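Local coordinates for protein probable tautomerase HP_0924 (Helicobacter pylori, PDB 3M21) that is a probable tautomerase, a small protein of the tautomerase family (MIF clan) whose short chains assemble into a hexamer, at residues I3-V8 and I41-D46. Residues are numbered along the deposited sequence; the frame is centred on the assembly and turned at random.
Sequences INIKLV and IVVIID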
ATOM      1  N   ILE F   3       1.106   1.179  10.136  1.00 18.15           N
ATOM      2  CA  ILE F   3       2.054   2.145   9.582  1.00 18.96           C
ATOM      3  C   ILE F   3       3.044   1.439   8.666  1.00 18.27           C
ATOM      4  O   ILE F   3       3.769   0.530   9.081  1.00 15.64           O
ATOM      5  CB  ILE F   3       2.854   2.875  10.685  1.00 19.84           C
ATOM      6  CG1 ILE F   3       1.904   3.647  11.610  1.00 19.66           C
ATOM      7  CG2 ILE F   3       3.867   3.815  10.055  1.00 18.60           C
ATOM      8  CD1 ILE F   3       1.227   2.774  12.656  1.00 22.22           C
ATOM      9  N   ASN F   4       3.067   1.868   7.413  1.00 17.49           N
ATOM     10  CA  ASN F   4       3.952   1.281   6.421  1.00 19.40           C
ATOM     11  C   ASN F   4       5.003   2.340   6.135  1.00 19.01           C
ATOM     12  O   ASN F   4       4.681   3.487   5.834  1.00 17.62           O
ATOM     13  CB  ASN F   4       3.150   0.946   5.156  1.00 19.02           C
ATOM     14  CG  ASN F   4       3.975   0.247   4.082  1.00 22.66           C
ATOM     15  OD1 ASN F   4       3.632   0.319   2.898  1.00 22.53           O
ATOM     16  ND2 ASN F   4       5.049  -0.443   4.480  1.00 20.60           N
ATOM     17  N   ILE F   5       6.264   1.972   6.277  1.00 18.46           N
ATOM     18  CA  ILE F   5       7.335   2.916   6.020  1.00 17.93           C
ATOM     19  C   ILE F   5       8.157   2.366   4.872  1.00 17.50           C
ATOM     20  O   ILE F   5       8.642   1.242   4.945  1.00 18.07           O
ATOM     21  CB  ILE F   5       8.258   3.067   7.245  1.00 16.68           C
ATOM     22  CG1 ILE F   5       7.486   3.653   8.423  1.00 17.87           C
ATOM     23  CG2 ILE F   5       9.446   3.937   6.896  1.00 17.39           C
ATOM     24  CD1 ILE F   5       8.256   3.593   9.732  1.00 19.50           C
ATOM     25  N   LYS F   6       8.311   3.153   3.818  1.00 15.85           N
ATOM     26  CA  LYS F   6       9.100   2.721   2.678  1.00 18.91           C
ATOM     27  C   LYS F   6      10.301   3.643   2.566  1.00 20.79           C
ATOM     28  O   LYS F   6      10.153   4.867   2.475  1.00 22.42           O
ATOM     29  CB  LYS F   6       8.264   2.788   1.401  1.00 18.88           C
ATOM     30  CG  LYS F   6       7.059   1.857   1.415  1.00 20.71           C
ATOM     31  CD  LYS F   6       6.309   1.896   0.088  1.00 25.87           C
ATOM     32  CE  LYS F   6       5.056   1.055   0.154  1.00 31.08           C
ATOM     33  NZ  LYS F   6       5.360  -0.361   0.487  1.00 33.93           N
ATOM     34  N   LEU F   7      11.490   3.057   2.574  1.00 18.59           N
ATOM     35  CA  LEU F   7      12.715   3.838   2.493  1.00 20.46           C
ATOM     36  C   LEU F   7      13.777   3.129   1.655  1.00 20.69           C
ATOM     37  O   LEU F   7      13.668   1.937   1.389  1.00 20.39           O
ATOM     38  CB  LEU F   7      13.241   4.085   3.904  1.00 20.65           C
ATOM     39  CG  LEU F   7      13.570   2.820   4.713  1.00 20.43           C
ATOM     40  CD1 LEU F   7      14.908   2.256   4.258  1.00 22.93           C
ATOM     41  CD2 LEU F   7      13.639   3.148   6.204  1.00 23.48           C
ATOM     42  N   VAL F   8      14.796   3.867   1.240  1.00 21.48           N
ATOM     43  CA  VAL F   8      15.881   3.290   0.451  1.00 24.16           C
ATOM     44  C   VAL F   8      17.123   3.121   1.326  1.00 24.94           C
ATOM     45  O   VAL F   8      17.580   4.079   1.961  1.00 24.87           O
ATOM     46  CB  VAL F   8      16.249   4.193  -0.743  1.00 24.20           C
ATOM     47  CG1 VAL F   8      17.266   3.498  -1.631  1.00 22.97           C
ATOM     48  CG2 VAL F   8      15.005   4.537  -1.522  1.00 22.62           C
ATOM     49  N   ILE F  41      -0.946  -1.837  17.335  1.00 29.04           N
ATOM     50  CA  ILE F  41      -0.145  -1.148  16.330  1.00 26.48           C
ATOM     51  C   ILE F  41       0.752  -2.046  15.496  1.00 25.00           C
ATOM     52  O   ILE F  41       1.654  -2.701  16.019  1.00 21.64           O
ATOM     53  CB  ILE F  41       0.737  -0.061  16.964  1.00 25.89           C
ATOM     54  CG1 ILE F  41      -0.140   0.931  17.736  1.00 28.18           C
ATOM     55  CG2 ILE F  41       1.504   0.684  15.883  1.00 24.85           C
ATOM     56  CD1 ILE F  41       0.648   1.991  18.469  1.00 26.53           C
ATOM     57  N   VAL F  42       0.506  -2.055  14.189  1.00 22.44           N
ATOM     58  CA  VAL F  42       1.300  -2.853  13.263  1.00 20.00           C
ATOM     59  C   VAL F  42       2.136  -1.904  12.430  1.00 21.64           C
ATOM     60  O   VAL F  42       1.637  -0.889  11.939  1.00 17.87           O
ATOM     61  CB  VAL F  42       0.402  -3.675  12.318  1.00 20.35           C
ATOM     62  CG1 VAL F  42       1.251  -4.387  11.272  1.00 18.09           C
ATOM     63  CG2 VAL F  42      -0.398  -4.685  13.124  1.00 23.16           C
ATOM     64  N   VAL F  43       3.412  -2.236  12.287  1.00 20.58           N
ATOM     65  CA  VAL F  43       4.333  -1.426  11.514  1.00 19.53           C
ATOM     66  C   VAL F  43       5.120  -2.350  10.597  1.00 19.96           C
ATOM     67  O   VAL F  43       5.590  -3.419  11.010  1.00 17.99           O
ATOM     68  CB  VAL F  43       5.307  -0.653  12.442  1.00 20.14           C
ATOM     69  CG1 VAL F  43       6.235   0.244  11.622  1.00 19.12           C
ATOM     70  CG2 VAL F  43       4.521   0.174  13.439  1.00 17.91           C
ATOM     71  N   ILE F  44       5.228  -1.944   9.338  1.00 17.42           N
ATOM     72  CA  ILE F  44       5.958  -2.709   8.346  1.00 15.84           C
ATOM     73  C   ILE F  44       6.892  -1.756   7.629  1.00 16.77           C
ATOM     74  O   ILE F  44       6.464  -0.742   7.068  1.00 15.89           O
ATOM     75  CB  ILE F  44       5.012  -3.347   7.310  1.00 16.49           C
ATOM     76  CG1 ILE F  44       4.124  -4.398   7.988  1.00 17.42           C
ATOM     77  CG2 ILE F  44       5.817  -3.937   6.167  1.00 13.31           C
ATOM     78  CD1 ILE F  44       3.037  -5.004   7.068  1.00 20.36           C
ATOM     79  N   ILE F  45       8.177  -2.080   7.673  1.00 16.56           N
ATOM     80  CA  ILE F  45       9.190  -1.272   7.022  1.00 17.47           C
ATOM     81  C   ILE F  45       9.598  -1.993   5.746  1.00 20.09           C
ATOM     82  O   ILE F  45       9.965  -3.175   5.769  1.00 20.40           O
ATOM     83  CB  ILE F  45      10.438  -1.107   7.918  1.00 18.29           C
ATOM     84  CG1 ILE F  45      10.067  -0.362   9.208  1.00 19.74           C
ATOM     85  CG2 ILE F  45      11.524  -0.375   7.166  1.00 17.35           C
ATOM     86  CD1 ILE F  45      11.174  -0.409  10.268  1.00 17.50           C
ATOM     87  N   ASP F  46       9.524  -1.291   4.624  1.00 19.40           N
ATOM     88  CA  ASP F  46       9.916  -1.882   3.351  1.00 19.64           C
ATOM     89  C   ASP F  46      11.193  -1.200   2.907  1.00 21.47           C
ATOM     90  O   ASP F  46      11.311   0.020   2.996  1.00 19.73           O
ATOM     91  CB  ASP F  46       8.829  -1.658   2.307  1.00 20.46           C
ATOM     92  CG  ASP F  46       7.523  -2.316   2.686  1.00 18.75           C
ATOM     93  OD1 ASP F  46       7.544  -3.502   3.100  1.00 22.15           O
ATOM     94  OD2 ASP F  46       6.477  -1.656   2.549  1.00 22.44           O
TER
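Asn4, Lys6 and Asp46 meet on one face of a parallel strand pair and show how a polar cluster can tie two neighbouring strands together. Asp46 OD2 is gripped by two donors from opposite faces of its carboxylate. Asn4 ND2 reaches it at 2.7 Å along a nearly straight N-H (174°). Lys6 NZ, also 2.7 Å from Asp46 OD2, forms a salt bridge. Asn4 CG lies anti to its backbone N (chi1 -177°), which helps bring the amide over to the neighbouring strand. The Asn4 and Asp46 side chains cross at about a right angle, with amide and carboxylate planes 77° apart. Ile44 O already takes Ile5 N in its carbonyl plane; Asn4 ND2 comes to it from above that plane, at 3.0 Å. Both acceptors lie in or close to the amide plane of Asn4, so the two N-H bonds fix the amide's rotation, while Lys6, bent at its last torsion, adds a weak bond from NZ to Asn4 OD1.

Backbone bonds carry the pairing itself. Ile3 N and O bond to Val42 O and Ile44 N, Ile5 N and O to Ile44 O and Asp46 N, and Leu7 N to Asp46 O; the strand axes approach to 4.7 Å.

The other face is apolar. Ile3 CD1 meets Ile41 CG2 at 3.9 Å, and Ile5 and Leu7 lie against Ile45. Ile3 and Ile5 also pack on Val26 of helix 16-34.

Strand 2-7 pairs antiparallel with a strand of a second subunit and strand 42-47 with one of a third, extending the sheet across both interfaces. With helix 16-34 linking the two parallel strands, the arrangement is the beta-alpha-beta unit characteristic of the tautomerase fold.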